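Local structure of helicase of the snf2/rad54 family (Sulfolobus solfataricus, 1Z5Z) at residues Q77-P82 with S95-R100; I115-Q120 with R186-D191; K158-P163 with I179-A184. The protein probably forms the C-terminal half of a SWI2/SNF2-type motor core that uses ATP hydrolysis to act on double-stranded DNA. All coordinates share one frame; numbering follows the deposited sequence.

Overall arrangement
Interactions 1 and 2 lie near the centre of the chain and are buried, whereas interaction 3, its centre about 21 Å from that of the chain, is only partly covered. Interaction 2 joins two strands of the central parallel sheet by backbone hydrogen bonds. Interaction 1 ties the start of helix 96-110, which leads into strand 115-119, to the loop after helix 61-78 through a salt bridge, a serine cap and a water. It meets interaction 2 where Lys97 and Asp80 reach Phe190 and Asp191. Interaction 3 relies on Gln160, gripped through its amide and its backbone carbonyl, and on the Phe159 ring, and touches interaction 2 through Phe159, Ile179 and Ala184.

Interaction 1 (Q77-P82 with S95-R100); sequences QIVDHP and SGKMIR
Lys97 reaches from the first turn of helix 96-110 across the loop that follows helix 61-78, and its NZ meets Asp80 OD1 at 2.9 Å in a salt bridge. Extended beyond CG, the lysine lays its methylenes along Val79 O, with CD 3.6 Å from that carbonyl oxygen. The ammonium approaches Asp80 OD1 nearly along the C-O bond and is also held by Glu227 and by the carbonyl of Phe190. Two residues earlier, Ser95 is the N-cap of the helix. With OG swung opposite its own backbone N (chi1 162°), the hydroxyl donates to Asp80 O at 2.8 Å and accepts from Met98 N at 2.9 Å, the latter bond almost straight at 167°. This ties the cap to the loop that follows helix 61-78. Beside it the His81 ring comes obliquely to Ser95, CD2 3.7 Å from Ser95 CB, while its two nitrogens bond to Ala83 and Ser91. A water bridges the two backbones, donating to Val79 O at 2.6 Å and accepting from Lys97 N at 3.0 Å. A methionine in place of Lys97 would probably leave Asp80 and Glu227 without their shared cation and Phe190 O without its donor. Asp80 OD2 also lies close to Asp191 OD1; two carboxylates this close may share a proton, and the lysine probably eases whatever negative charge remains.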
loop_
_atom_site.group_PDB
_atom_site.type_symbol
_atom_site.label_atom_id
_atom_site.label_comp_id
_atom_site.label_asym_id
_atom_site.label_seq_id
_atom_site.Cartn_x
_atom_site.Cartn_y
_atom_site.Cartn_z
ATOM N N GLN A 77 -3.386 1.337 7.014
ATOM C CA GLN A 77 -4.617 1.745 6.359
ATOM C C GLN A 77 -4.730 3.266 6.243
ATOM O O GLN A 77 -5.189 3.766 5.233
ATOM C CB GLN A 77 -5.827 1.194 7.110
ATOM C CG GLN A 77 -5.943 -0.335 7.003
ATOM C CD GLN A 77 -7.090 -0.867 7.880
ATOM O OE1 GLN A 77 -8.109 -1.323 7.375
ATOM N NE2 GLN A 77 -6.928 -0.762 9.193
ATOM N N ILE A 78 -4.298 3.975 7.281
ATOM C CA ILE A 78 -4.356 5.427 7.297
ATOM C C ILE A 78 -3.505 6.023 6.180
ATOM O O ILE A 78 -3.948 6.963 5.497
ATOM C CB ILE A 78 -3.872 5.979 8.693
ATOM C CG1 ILE A 78 -4.973 5.738 9.757
ATOM C CG2 ILE A 78 -3.505 7.446 8.600
ATOM C CD1 ILE A 78 -4.538 6.193 11.157
ATOM N N VAL A 79 -2.306 5.483 5.963
ATOM C CA VAL A 79 -1.475 6.052 4.894
ATOM C C VAL A 79 -1.966 5.746 3.486
ATOM O O VAL A 79 -1.451 6.317 2.515
ATOM C CB VAL A 79 0.007 5.628 5.011
ATOM C CG1 VAL A 79 0.549 6.065 6.409
ATOM C CG2 VAL A 79 0.145 4.117 4.806
ATOM N N ASP A 80 -2.958 4.853 3.367
ATOM C CA ASP A 80 -3.536 4.511 2.077
ATOM C C ASP A 80 -4.728 5.437 1.847
ATOM O O ASP A 80 -4.817 6.082 0.836
ATOM C CB ASP A 80 -4.027 3.050 2.073
ATOM C CG ASP A 80 -2.971 2.076 1.600
ATOM O OD1 ASP A 80 -1.758 2.459 1.527
ATOM O OD2 ASP A 80 -3.359 0.926 1.300
ATOM N N HIS A 81 -5.674 5.463 2.789
ATOM C CA HIS A 81 -6.852 6.307 2.639
ATOM C C HIS A 81 -7.666 6.361 3.924
ATOM O O HIS A 81 -8.111 5.326 4.448
ATOM C CB HIS A 81 -7.733 5.788 1.514
ATOM C CG HIS A 81 -8.707 6.802 0.998
ATOM N ND1 HIS A 81 -9.661 7.404 1.798
ATOM C CD2 HIS A 81 -8.845 7.351 -0.234
ATOM C CE1 HIS A 81 -10.338 8.282 1.082
ATOM N NE2 HIS A 81 -9.863 8.267 -0.156
ATOM N N PRO A 82 -7.903 7.573 4.441
ATOM C CA PRO A 82 -8.669 7.692 5.676
ATOM C C PRO A 82 -10.031 6.988 5.673
ATOM O O PRO A 82 -10.508 6.575 6.725
ATOM C CB PRO A 82 -8.779 9.205 5.871
ATOM C CG PRO A 82 -8.608 9.768 4.507
ATOM C CD PRO A 82 -7.519 8.902 3.933
ATOM N N SER A 95 -6.399 11.486 0.131
ATOM C CA SER A 95 -5.213 10.638 0.169
ATOM C C SER A 95 -3.961 11.124 -0.612
ATOM O O SER A 95 -3.981 11.228 -1.818
ATOM C CB SER A 95 -5.627 9.200 -0.286
ATOM O OG SER A 95 -4.483 8.432 -0.680
ATOM N N GLY A 96 -2.870 11.394 0.097
ATOM C CA GLY A 96 -1.637 11.784 -0.584
ATOM C C GLY A 96 -1.294 10.811 -1.709
ATOM O O GLY A 96 -0.908 11.254 -2.794
ATOM N N LYS A 97 -1.450 9.495 -1.456
ATOM C CA LYS A 97 -1.177 8.440 -2.447
ATOM C C LYS A 97 -2.118 8.462 -3.641
ATOM O O LYS A 97 -1.687 8.311 -4.782
ATOM C CB LYS A 97 -1.257 7.028 -1.796
ATOM C CG LYS A 97 -0.054 6.663 -0.925
ATOM C CD LYS A 97 -0.053 5.154 -0.602
ATOM C CE LYS A 97 1.045 4.803 0.365
ATOM N NZ LYS A 97 0.919 3.403 0.816
ATOM N N MET A 98 -3.413 8.612 -3.374
ATOM C CA MET A 98 -4.411 8.686 -4.435
ATOM C C MET A 98 -4.098 9.910 -5.301
ATOM O O MET A 98 -4.202 9.863 -6.520
ATOM C CB MET A 98 -5.811 8.846 -3.830
ATOM C CG MET A 98 -6.799 7.715 -4.053
ATOM S SD MET A 98 -6.299 6.179 -4.875
ATOM C CE MET A 98 -6.722 6.674 -6.469
ATOM N N ILE A 99 -3.715 11.009 -4.666
ATOM C CA ILE A 99 -3.406 12.218 -5.417
ATOM C C ILE A 99 -2.241 11.959 -6.374
ATOM O O ILE A 99 -2.296 12.375 -7.529
ATOM C CB ILE A 99 -3.068 13.381 -4.456
ATOM C CG1 ILE A 99 -4.347 13.896 -3.808
ATOM C CG2 ILE A 99 -2.329 14.518 -5.209
ATOM C CD1 ILE A 99 -4.101 14.652 -2.487
ATOM N N ARG A 100 -1.191 11.282 -5.911
ATOM C CA ARG A 100 -0.081 11.014 -6.808
ATOM C C ARG A 100 -0.478 9.962 -7.836
ATOM O O ARG A 100 0.001 9.996 -8.971
ATOM C CB ARG A 100 1.164 10.523 -6.047
ATOM C CG ARG A 100 1.828 11.584 -5.213
ATOM C CD ARG A 100 2.562 12.587 -6.093
ATOM N NE ARG A 100 3.997 12.536 -5.841
ATOM C CZ ARG A 100 4.903 12.157 -6.739
ATOM N NH1 ARG A 100 6.192 12.135 -6.398
ATOM N NH2 ARG A 100 4.522 11.808 -7.972
HETATM O O HOH W 1 -1.602 8.649 1.399
#

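Interaction 2 (I115-Q120 with R186-D191)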
loop_
_atom_site.group_PDB
_atom_site.type_symbol
_atom_site.label_atom_id
_atom_site.label_comp_id
_atom_site.label_asym_id
_atom_site.label_seq_id
_atom_site.Cartn_x
_atom_site.Cartn_y
_atom_site.Cartn_z
ATOM N N ILE A 115 -2.118 -0.110 -17.253
ATOM C CA ILE A 115 -1.684 0.069 -15.870
ATOM C C ILE A 115 -2.220 -0.955 -14.860
ATOM O O ILE A 115 -3.420 -1.211 -14.815
ATOM C CB ILE A 115 -2.111 1.502 -15.457
ATOM C CG1 ILE A 115 -1.474 2.505 -16.422
ATOM C CG2 ILE A 115 -1.760 1.805 -14.026
ATOM C CD1 ILE A 115 -2.422 3.639 -16.793
ATOM N N ALA A 116 -1.341 -1.546 -14.061
ATOM C CA ALA A 116 -1.780 -2.507 -13.028
ATOM C C ALA A 116 -1.469 -1.882 -11.664
ATOM O O ALA A 116 -0.365 -1.390 -11.446
ATOM C CB ALA A 116 -1.044 -3.867 -13.179
ATOM N N ILE A 117 -2.441 -1.884 -10.751
ATOM C CA ILE A 117 -2.249 -1.286 -9.431
ATOM C C ILE A 117 -2.493 -2.370 -8.345
ATOM O O ILE A 117 -3.555 -2.991 -8.311
ATOM C CB ILE A 117 -3.230 -0.105 -9.202
ATOM C CG1 ILE A 117 -3.065 0.943 -10.327
ATOM C CG2 ILE A 117 -2.965 0.501 -7.789
ATOM C CD1 ILE A 117 -4.257 1.955 -10.479
ATOM N N PHE A 118 -1.508 -2.584 -7.477
ATOM C CA PHE A 118 -1.591 -3.617 -6.443
ATOM C C PHE A 118 -1.752 -3.000 -5.077
ATOM O O PHE A 118 -1.163 -1.957 -4.809
ATOM C CB PHE A 118 -0.275 -4.451 -6.373
ATOM C CG PHE A 118 -0.053 -5.416 -7.546
ATOM C CD1 PHE A 118 0.436 -4.966 -8.761
ATOM C CD2 PHE A 118 -0.316 -6.776 -7.396
ATOM C CE1 PHE A 118 0.676 -5.877 -9.847
ATOM C CE2 PHE A 118 -0.096 -7.684 -8.439
ATOM C CZ PHE A 118 0.405 -7.230 -9.674
ATOM N N THR A 119 -2.526 -3.645 -4.203
ATOM C CA THR A 119 -2.651 -3.198 -2.819
ATOM C C THR A 119 -2.866 -4.452 -1.963
ATOM O O THR A 119 -3.310 -5.484 -2.469
ATOM C CB THR A 119 -3.837 -2.207 -2.584
ATOM O OG1 THR A 119 -4.050 -2.090 -1.183
ATOM C CG2 THR A 119 -5.147 -2.699 -3.209
ATOM N N GLN A 120 -2.530 -4.382 -0.678
ATOM C CA GLN A 120 -2.682 -5.550 0.205
ATOM C C GLN A 120 -4.076 -5.572 0.817
ATOM O O GLN A 120 -4.414 -6.527 1.519
ATOM C CB GLN A 120 -1.669 -5.481 1.360
ATOM C CG GLN A 120 -1.876 -4.299 2.312
ATOM C CD GLN A 120 -0.650 -4.066 3.193
ATOM O OE1 GLN A 120 0.261 -3.301 2.843
ATOM N NE2 GLN A 120 -0.616 -4.720 4.318
ATOM N N ARG A 186 2.853 -0.378 -17.081
ATOM C CA ARG A 186 3.084 0.430 -15.889
ATOM C C ARG A 186 2.503 -0.311 -14.678
ATOM O O ARG A 186 1.394 -0.854 -14.738
ATOM C CB ARG A 186 2.391 1.764 -16.094
ATOM C CG ARG A 186 2.409 2.699 -14.953
ATOM C CD ARG A 186 3.535 3.677 -15.090
ATOM N NE ARG A 186 3.593 4.316 -16.401
ATOM C CZ ARG A 186 4.224 5.471 -16.621
ATOM N NH1 ARG A 186 4.821 6.096 -15.607
ATOM N NH2 ARG A 186 4.304 5.985 -17.848
ATOM N N VAL A 187 3.252 -0.332 -13.586
ATOM C CA VAL A 187 2.807 -1.024 -12.403
ATOM C C VAL A 187 2.957 -0.046 -11.251
ATOM O O VAL A 187 4.018 0.576 -11.098
ATOM C CB VAL A 187 3.696 -2.297 -12.101
ATOM C CG1 VAL A 187 3.212 -2.989 -10.825
ATOM C CG2 VAL A 187 3.658 -3.280 -13.273
ATOM N N ILE A 188 1.874 0.122 -10.481
ATOM C CA ILE A 188 1.903 0.965 -9.285
ATOM C C ILE A 188 1.701 0.063 -8.050
ATOM O O ILE A 188 0.644 -0.613 -7.916
ATOM C CB ILE A 188 0.751 1.990 -9.276
ATOM C CG1 ILE A 188 0.943 2.995 -10.421
ATOM C CG2 ILE A 188 0.686 2.735 -7.919
ATOM C CD1 ILE A 188 -0.206 4.027 -10.537
ATOM N N HIS A 189 2.698 0.015 -7.170
ATOM C CA HIS A 189 2.555 -0.753 -5.936
ATOM C C HIS A 189 2.056 0.268 -4.905
ATOM O O HIS A 189 2.809 1.054 -4.355
ATOM C CB HIS A 189 3.874 -1.424 -5.579
ATOM C CG HIS A 189 4.258 -2.494 -6.559
ATOM N ND1 HIS A 189 3.493 -3.627 -6.759
ATOM C CD2 HIS A 189 5.273 -2.563 -7.453
ATOM C CE1 HIS A 189 4.023 -4.345 -7.735
ATOM N NE2 HIS A 189 5.105 -3.722 -8.171
ATOM N N PHE A 190 0.743 0.275 -4.701
ATOM C CA PHE A 190 0.092 1.250 -3.817
ATOM C C PHE A 190 0.559 1.199 -2.377
ATOM O O PHE A 190 0.631 2.228 -1.694
ATOM C CB PHE A 190 -1.410 1.053 -3.890
ATOM C CG PHE A 190 -2.190 2.251 -3.468
ATOM C CD1 PHE A 190 -2.455 3.272 -4.388
ATOM C CD2 PHE A 190 -2.657 2.376 -2.175
ATOM C CE1 PHE A 190 -3.184 4.392 -4.029
ATOM C CE2 PHE A 190 -3.394 3.511 -1.784
ATOM C CZ PHE A 190 -3.665 4.520 -2.712
ATOM N N ASP A 191 0.859 -0.008 -1.894
ATOM C CA ASP A 191 1.380 -0.171 -0.536
ATOM C C ASP A 191 2.234 -1.444 -0.562
ATOM O O ASP A 191 2.226 -2.175 -1.562
ATOM C CB ASP A 191 0.247 -0.245 0.514
ATOM C CG ASP A 191 -0.827 -1.222 0.138
ATOM O OD1 ASP A 191 -2.010 -0.820 0.093
ATOM O OD2 ASP A 191 -0.486 -2.404 -0.114
#
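Phe118 and His189 lie side by side on one face of the central parallel sheet of a RecA-like helicase domain, their rings meeting obliquely, centroids 5.3 Å apart and planes at 36°. Val187 CG1 also comes obliquely to the Phe118 ring, 4.0 Å from CE1, and Ile188 O lies at its edge near the ring plane; Trp193 stacks on the Phe118 ring and bonds to His189 ND1. The Phe190 ring turns to the other side of the sheet, with Asp191 OD1 at its edge in plane and Met98, Met124 and Ile128 packed about it. The two segments are neighbouring parallel strands. Ala116 N donates to Arg186 O, Ile188 N to Ala116 O, and Phe118 N to Ile188 O, all nearly straight. The other edge of strand 115-119 bonds to strand 167-171. On the face shared with Phe190, Ile115 and Ile117 run alongside Arg186 and Ile188: Ile115 CG1 is 3.9 Å from Arg186 CB, and Ile117 CG1 is 4.1 Å from Ile188 CB. The Arg186 chain then bends away, and its guanidinium pairs with Asp113. Just past strand 186-189, Phe190 N still donates to Phe118 O, in a bond bent to 142°. The segments finish at the Asp191 carboxylate. Asp191 CG sits between its backbone N and carbonyl carbon (chi1 49°), which presents both oxygens to the 115-120 chain: OD1 takes the hydroxyl of Thr119 OG1 at 2.7 Å and OD2 takes Gln120 N at 2.9 Å, each through a syn lone pair.

Interaction 3 (K158-P163 with I179-A184); sequences KFQNNP and INLTSA
Leu181 opens the contact, packing its CB 4.1 Å from Phe159 CE1, while its CD2 lies 4.1 Å from Gln160 CG; the two side chains of Leu181 and Gln160 slant across one another. Leu181 also starts a type I beta turn that closes with Ala184 N bonded to Leu181 O. At the exposed Thr182, the hydroxyl oxygen OG1 accepts from Gln160 NE2 at 2.8 Å, lying close to the plane of the amide. The glutamine chain is folded at chi2 (-71°), which brings the amide over the turn and lets its other end serve Ser183: OE1 accepts from Ser183 N at 2.8 Å, the donor nitrogen lying 22° off the plane of the amide carbonyl. Ser183 grips the helix a second time, its OG donating to Gln160 O at 2.8 Å in the carbonyl plane, on a lone pair. Three bonds thus clamp one residue of the last helical turn, and both ends of its amide are used, which fixes the rotation of that group. Ala184 meets the rim of the Phe159 ring: its N lies at the edge, near the ring plane, and its CB is 3.8 Å from Phe159 CE1. The contact seats the loop leading to strand 186-189 against the C-terminal end of helix 149-161. Leu181 also reaches Ile156 of that helix and Ile168 and Leu170 of strand 167-171, Lys114 makes a cation-pi contact with Phe159, and Ala184 rests on Ala116 of strand 115-119.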
loop_
_atom_site.group_PDB
_atom_site.type_symbol
_atom_site.label_atom_id
_atom_site.label_comp_id
_atom_site.label_asym_id
_atom_site.label_seq_id
_atom_site.Cartn_x
_atom_site.Cartn_y
_atom_site.Cartn_z
ATOM N N LYS A 158 -8.972 -10.841 -20.062
ATOM C CA LYS A 158 -9.429 -9.569 -20.561
ATOM C C LYS A 158 -8.341 -8.491 -20.493
ATOM O O LYS A 158 -8.197 -7.686 -21.423
ATOM C CB LYS A 158 -10.644 -9.103 -19.794
ATOM C CG LYS A 158 -11.133 -7.757 -20.252
ATOM C CD LYS A 158 -12.167 -7.171 -19.299
ATOM C CE LYS A 158 -13.484 -7.927 -19.314
ATOM N NZ LYS A 158 -14.429 -7.351 -18.317
ATOM N N PHE A 159 -7.568 -8.457 -19.411
ATOM C CA PHE A 159 -6.536 -7.430 -19.305
ATOM C C PHE A 159 -5.367 -7.757 -20.209
ATOM O O PHE A 159 -4.810 -6.877 -20.824
ATOM C CB PHE A 159 -6.023 -7.294 -17.864
ATOM C CG PHE A 159 -4.924 -6.264 -17.699
ATOM C CD1 PHE A 159 -3.589 -6.649 -17.686
ATOM C CD2 PHE A 159 -5.222 -4.905 -17.596
ATOM C CE1 PHE A 159 -2.557 -5.693 -17.573
ATOM C CE2 PHE A 159 -4.202 -3.933 -17.487
ATOM C CZ PHE A 159 -2.867 -4.335 -17.474
ATOM N N GLN A 160 -4.995 -9.028 -20.270
ATOM C CA GLN A 160 -3.858 -9.449 -21.063
ATOM C C GLN A 160 -4.049 -9.367 -22.573
ATOM O O GLN A 160 -3.090 -9.124 -23.296
ATOM C CB GLN A 160 -3.489 -10.892 -20.717
ATOM C CG GLN A 160 -2.806 -11.103 -19.381
ATOM C CD GLN A 160 -1.377 -10.583 -19.359
ATOM O OE1 GLN A 160 -1.113 -9.406 -19.059
ATOM N NE2 GLN A 160 -0.440 -11.468 -19.686
ATOM N N ASN A 161 -5.277 -9.552 -23.046
ATOM C CA ASN A 161 -5.500 -9.576 -24.488
ATOM C C ASN A 161 -6.214 -8.427 -25.150
ATOM O O ASN A 161 -6.210 -8.329 -26.357
ATOM C CB ASN A 161 -6.230 -10.860 -24.868
ATOM C CG ASN A 161 -5.656 -12.064 -24.184
ATOM O OD1 ASN A 161 -4.451 -12.320 -24.249
ATOM N ND2 ASN A 161 -6.512 -12.821 -23.528
ATOM N N ASN A 162 -6.836 -7.558 -24.390
ATOM C CA ASN A 162 -7.538 -6.453 -25.001
ATOM C C ASN A 162 -6.801 -5.127 -24.686
ATOM O O ASN A 162 -6.887 -4.629 -23.568
ATOM C CB ASN A 162 -8.985 -6.437 -24.479
ATOM C CG ASN A 162 -9.772 -5.287 -25.018
ATOM O OD1 ASN A 162 -9.199 -4.271 -25.399
ATOM N ND2 ASN A 162 -11.102 -5.418 -25.028
ATOM N N PRO A 163 -6.056 -4.542 -25.667
ATOM C CA PRO A 163 -5.319 -3.277 -25.463
ATOM C C PRO A 163 -6.191 -2.117 -25.003
ATOM O O PRO A 163 -5.685 -1.141 -24.420
ATOM C CB PRO A 163 -4.702 -3.005 -26.836
ATOM C CG PRO A 163 -4.489 -4.355 -27.382
ATOM C CD PRO A 163 -5.774 -5.078 -27.017
ATOM N N ILE A 179 0.848 -11.989 -9.149
ATOM C CA ILE A 179 0.623 -12.498 -10.503
ATOM C C ILE A 179 1.529 -11.672 -11.421
ATOM O O ILE A 179 1.879 -10.536 -11.103
ATOM C CB ILE A 179 -0.847 -12.316 -10.910
ATOM C CG1 ILE A 179 -1.113 -12.910 -12.276
ATOM C CG2 ILE A 179 -1.184 -10.829 -10.972
ATOM C CD1 ILE A 179 -2.603 -13.160 -12.513
ATOM N N ASN A 180 1.905 -12.232 -12.556
ATOM C CA ASN A 180 2.777 -11.525 -13.481
ATOM C C ASN A 180 1.992 -11.198 -14.744
ATOM O O ASN A 180 1.906 -12.009 -15.656
ATOM C CB ASN A 180 4.027 -12.392 -13.780
ATOM C CG ASN A 180 4.914 -11.796 -14.863
ATOM O OD1 ASN A 180 4.939 -10.588 -15.050
ATOM N ND2 ASN A 180 5.647 -12.647 -15.574
ATOM N N LEU A 181 1.408 -10.000 -14.782
ATOM C CA LEU A 181 0.593 -9.582 -15.921
ATOM C C LEU A 181 1.516 -8.934 -16.950
ATOM O O LEU A 181 1.773 -7.748 -16.872
ATOM C CB LEU A 181 -0.485 -8.592 -15.451
ATOM C CG LEU A 181 -1.545 -9.233 -14.540
ATOM C CD1 LEU A 181 -2.309 -8.170 -13.779
ATOM C CD2 LEU A 181 -2.473 -10.110 -15.391
ATOM N N THR A 182 2.003 -9.726 -17.903
ATOM C CA THR A 182 2.938 -9.238 -18.918
ATOM C C THR A 182 2.425 -8.123 -19.826
ATOM O O THR A 182 3.219 -7.396 -20.433
ATOM C CB THR A 182 3.429 -10.387 -19.800
ATOM O OG1 THR A 182 2.302 -11.126 -20.250
ATOM C CG2 THR A 182 4.343 -11.326 -19.005
ATOM N N SER A 183 1.114 -7.971 -19.943
ATOM C CA SER A 183 0.641 -6.891 -20.793
ATOM C C SER A 183 0.699 -5.538 -20.124
ATOM O O SER A 183 0.549 -4.541 -20.809
ATOM C CB SER A 183 -0.765 -7.170 -21.288
ATOM O OG SER A 183 -0.760 -8.400 -21.992
ATOM N N ALA A 184 0.934 -5.473 -18.806
ATOM C CA ALA A 184 1.032 -4.172 -18.154
ATOM C C ALA A 184 2.374 -3.473 -18.496
ATOM O O ALA A 184 3.445 -4.085 -18.464
ATOM C CB ALA A 184 0.892 -4.327 -16.624
#